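Local coordinates for SusD superfamily protein (Bacteroides thetaiotaomicron, PDB 3MCX), which has no established function but, as an outer-membrane member of the SusD family that binds zinc, probably captures glycans at the cell surface, at residues A[280-285]-A[314-319]. Sequence-based numbering, arbitrary orientation.
Sequences YANEAT and KESVIE. With ZN (zinc ion), chain D.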
loop_
_atom_site.group_PDB
_atom_site.type_symbol
_atom_site.label_atom_id
_atom_site.label_comp_id
_atom_site.label_asym_id
_atom_site.label_seq_id
_atom_site.Cartn_x
_atom_site.Cartn_y
_atom_site.Cartn_z
ATOM N N TYR A 280 13.737 -5.958 -2.985
ATOM C CA TYR A 280 14.017 -5.220 -4.231
ATOM C C TYR A 280 15.514 -5.026 -4.484
ATOM O O TYR A 280 15.893 -4.501 -5.530
ATOM C CB TYR A 280 13.392 -3.796 -4.142
ATOM C CG TYR A 280 11.925 -3.693 -4.486
ATOM C CD1 TYR A 280 11.491 -3.836 -5.804
ATOM C CD2 TYR A 280 10.971 -3.407 -3.504
ATOM C CE1 TYR A 280 10.144 -3.734 -6.153
ATOM C CE2 TYR A 280 9.621 -3.313 -3.840
ATOM C CZ TYR A 280 9.219 -3.487 -5.153
ATOM O OH TYR A 280 7.879 -3.426 -5.456
ATOM N N ALA A 281 16.392 -5.398 -3.540
ATOM C CA ALA A 281 17.769 -4.936 -3.569
ATOM C C ALA A 281 18.545 -5.462 -4.758
ATOM O O ALA A 281 18.279 -6.552 -5.278
ATOM C CB ALA A 281 18.486 -5.346 -2.264
ATOM N N ASN A 282 19.505 -4.647 -5.146
ATOM C CA ASN A 282 20.439 -4.890 -6.244
ATOM C C ASN A 282 21.760 -5.220 -5.582
ATOM O O ASN A 282 22.585 -4.346 -5.282
ATOM C CB ASN A 282 20.464 -3.645 -7.119
ATOM C CG ASN A 282 21.183 -3.817 -8.417
ATOM O OD1 ASN A 282 21.808 -4.851 -8.695
ATOM N ND2 ASN A 282 21.084 -2.768 -9.271
ATOM N N GLU A 283 21.943 -6.516 -5.326
ATOM C CA GLU A 283 22.960 -6.987 -4.382
ATOM C C GLU A 283 24.252 -7.380 -5.079
ATOM O O GLU A 283 24.244 -7.821 -6.235
ATOM C CB GLU A 283 22.419 -8.217 -3.627
ATOM C CG GLU A 283 21.120 -8.002 -2.877
ATOM C CD GLU A 283 20.436 -9.297 -2.533
ATOM O OE1 GLU A 283 19.925 -9.964 -3.454
ATOM O OE2 GLU A 283 20.396 -9.635 -1.312
ATOM N N ALA A 284 25.390 -7.252 -4.391
ATOM C CA ALA A 284 26.660 -7.653 -4.952
ATOM C C ALA A 284 26.775 -9.170 -5.111
ATOM O O ALA A 284 27.529 -9.658 -5.935
ATOM C CB ALA A 284 27.815 -7.108 -4.095
ATOM N N THR A 285 26.031 -9.902 -4.277
ATOM C CA THR A 285 25.856 -11.355 -4.426
ATOM C C THR A 285 24.356 -11.587 -4.258
ATOM O O THR A 285 23.750 -11.112 -3.288
ATOM C CB THR A 285 26.650 -12.149 -3.349
ATOM O OG1 THR A 285 28.047 -11.913 -3.505
ATOM C CG2 THR A 285 26.400 -13.672 -3.466
ATOM N N LYS A 314 17.512 0.563 -12.628
ATOM C CA LYS A 314 18.932 0.290 -12.613
ATOM C C LYS A 314 19.206 -1.128 -13.143
ATOM O O LYS A 314 18.468 -2.052 -12.835
ATOM C CB LYS A 314 19.427 0.370 -11.165
ATOM C CG LYS A 314 19.090 1.665 -10.452
ATOM C CD LYS A 314 19.767 2.834 -11.148
ATOM C CE LYS A 314 19.543 4.152 -10.422
ATOM N NZ LYS A 314 19.993 5.336 -11.246
ATOM N N GLU A 315 20.314 -1.298 -13.847
ATOM C CA GLU A 315 20.763 -2.587 -14.262
ATOM C C GLU A 315 21.408 -3.282 -13.034
ATOM O O GLU A 315 21.856 -2.620 -12.118
ATOM C CB GLU A 315 21.821 -2.351 -15.311
ATOM C CG GLU A 315 22.204 -3.530 -16.002
ATOM C CD GLU A 315 23.420 -3.424 -16.938
ATOM O OE1 GLU A 315 23.960 -2.334 -17.394
ATOM O OE2 GLU A 315 23.803 -4.570 -17.245
ATOM N N SER A 316 21.444 -4.606 -13.043
ATOM C CA SER A 316 22.166 -5.379 -12.029
ATOM C C SER A 316 23.599 -4.895 -11.838
ATOM O O SER A 316 24.365 -4.733 -12.785
ATOM C CB SER A 316 22.224 -6.845 -12.459
ATOM O OG SER A 316 23.010 -7.632 -11.575
ATOM N N VAL A 317 23.974 -4.712 -10.572
ATOM C CA VAL A 317 25.349 -4.356 -10.255
ATOM C C VAL A 317 26.306 -5.544 -10.502
ATOM O O VAL A 317 27.516 -5.370 -10.654
ATOM C CB VAL A 317 25.535 -3.803 -8.801
ATOM C CG1 VAL A 317 24.716 -2.530 -8.579
ATOM C CG2 VAL A 317 25.168 -4.867 -7.753
ATOM N N ILE A 318 25.758 -6.761 -10.539
ATOM C CA ILE A 318 26.511 -7.918 -11.021
ATOM C C ILE A 318 26.408 -7.987 -12.562
ATOM O O ILE A 318 25.334 -8.259 -13.095
ATOM C CB ILE A 318 25.967 -9.247 -10.460
ATOM C CG1 ILE A 318 25.978 -9.230 -8.917
ATOM C CG2 ILE A 318 26.709 -10.430 -11.027
ATOM C CD1 ILE A 318 25.071 -10.336 -8.282
ATOM N N GLU A 319 27.471 -7.693 -13.267
ATOM C CA GLU A 319 27.408 -7.818 -14.727
ATOM C C GLU A 319 27.296 -9.292 -15.095
ATOM O O GLU A 319 27.935 -10.138 -14.500
ATOM C CB GLU A 319 28.576 -7.128 -15.448
ATOM C CG GLU A 319 28.426 -5.584 -15.528
ATOM C CD GLU A 319 27.309 -5.098 -16.440
ATOM O OE1 GLU A 319 26.879 -5.870 -17.346
ATOM O OE2 GLU A 319 26.846 -3.961 -16.195
HETATM ZN ZN ZN D . 25.296 -5.111 -18.379
HETATM O O HOH W 1 22.661 -7.504 -8.471
#
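A surface zinc site of this SusD-family protein stands on the loop 314-319, and the neighbouring loop 280-285 is tied to the back of it by an asparagine side chain that pairs with the main chain in the manner of a strand. The two loops run in nearly the same direction, 5° apart. N282 suits its place because a carboxamide offers a donor and an acceptor side by side, as the N-H and C=O of a strand residue do along its edge. With CG anti to the backbone N (chi1 -170°), its amide bridges the carbonyl of E315 and the N-H of V317, enclosing S316. The bond from V317 N to N282 OD1 is 2.9 Å long and nearly straight (168°), meeting a lone pair in the carbonyl plane. N282 ND2 gives its hydrogen to E315 O at 3.0 Å; the acceptor lies close to the amide plane of N282, but the donor stands above the carbonyl plane of E315. Together the two bonds fix the rotation of the amide. V317 crosses it obliquely, its CG1 3.7 Å from both N282 OD1 and N282 ND2. One water bridges N282 OD1 (2.8 Å), E283 O and S316 OG, donating to at most two at a time. S316 OG also donates to a lone pair of I318 O, tying the loop to itself. Beside the water, V317 CG2 lies 3.4 Å from E283 O. On the other side of the loop E315 OE2 (1.9 Å) and E319 OE1 (2.0 Å) each bind the zinc, and H330 completes the three protein ligands. N282 is thus a second-shell residue, holding the main-chain carbonyl of the zinc ligand E315. Farther along, I318 lays its tip against the main chain, CD1 3.3 Å from E283 O.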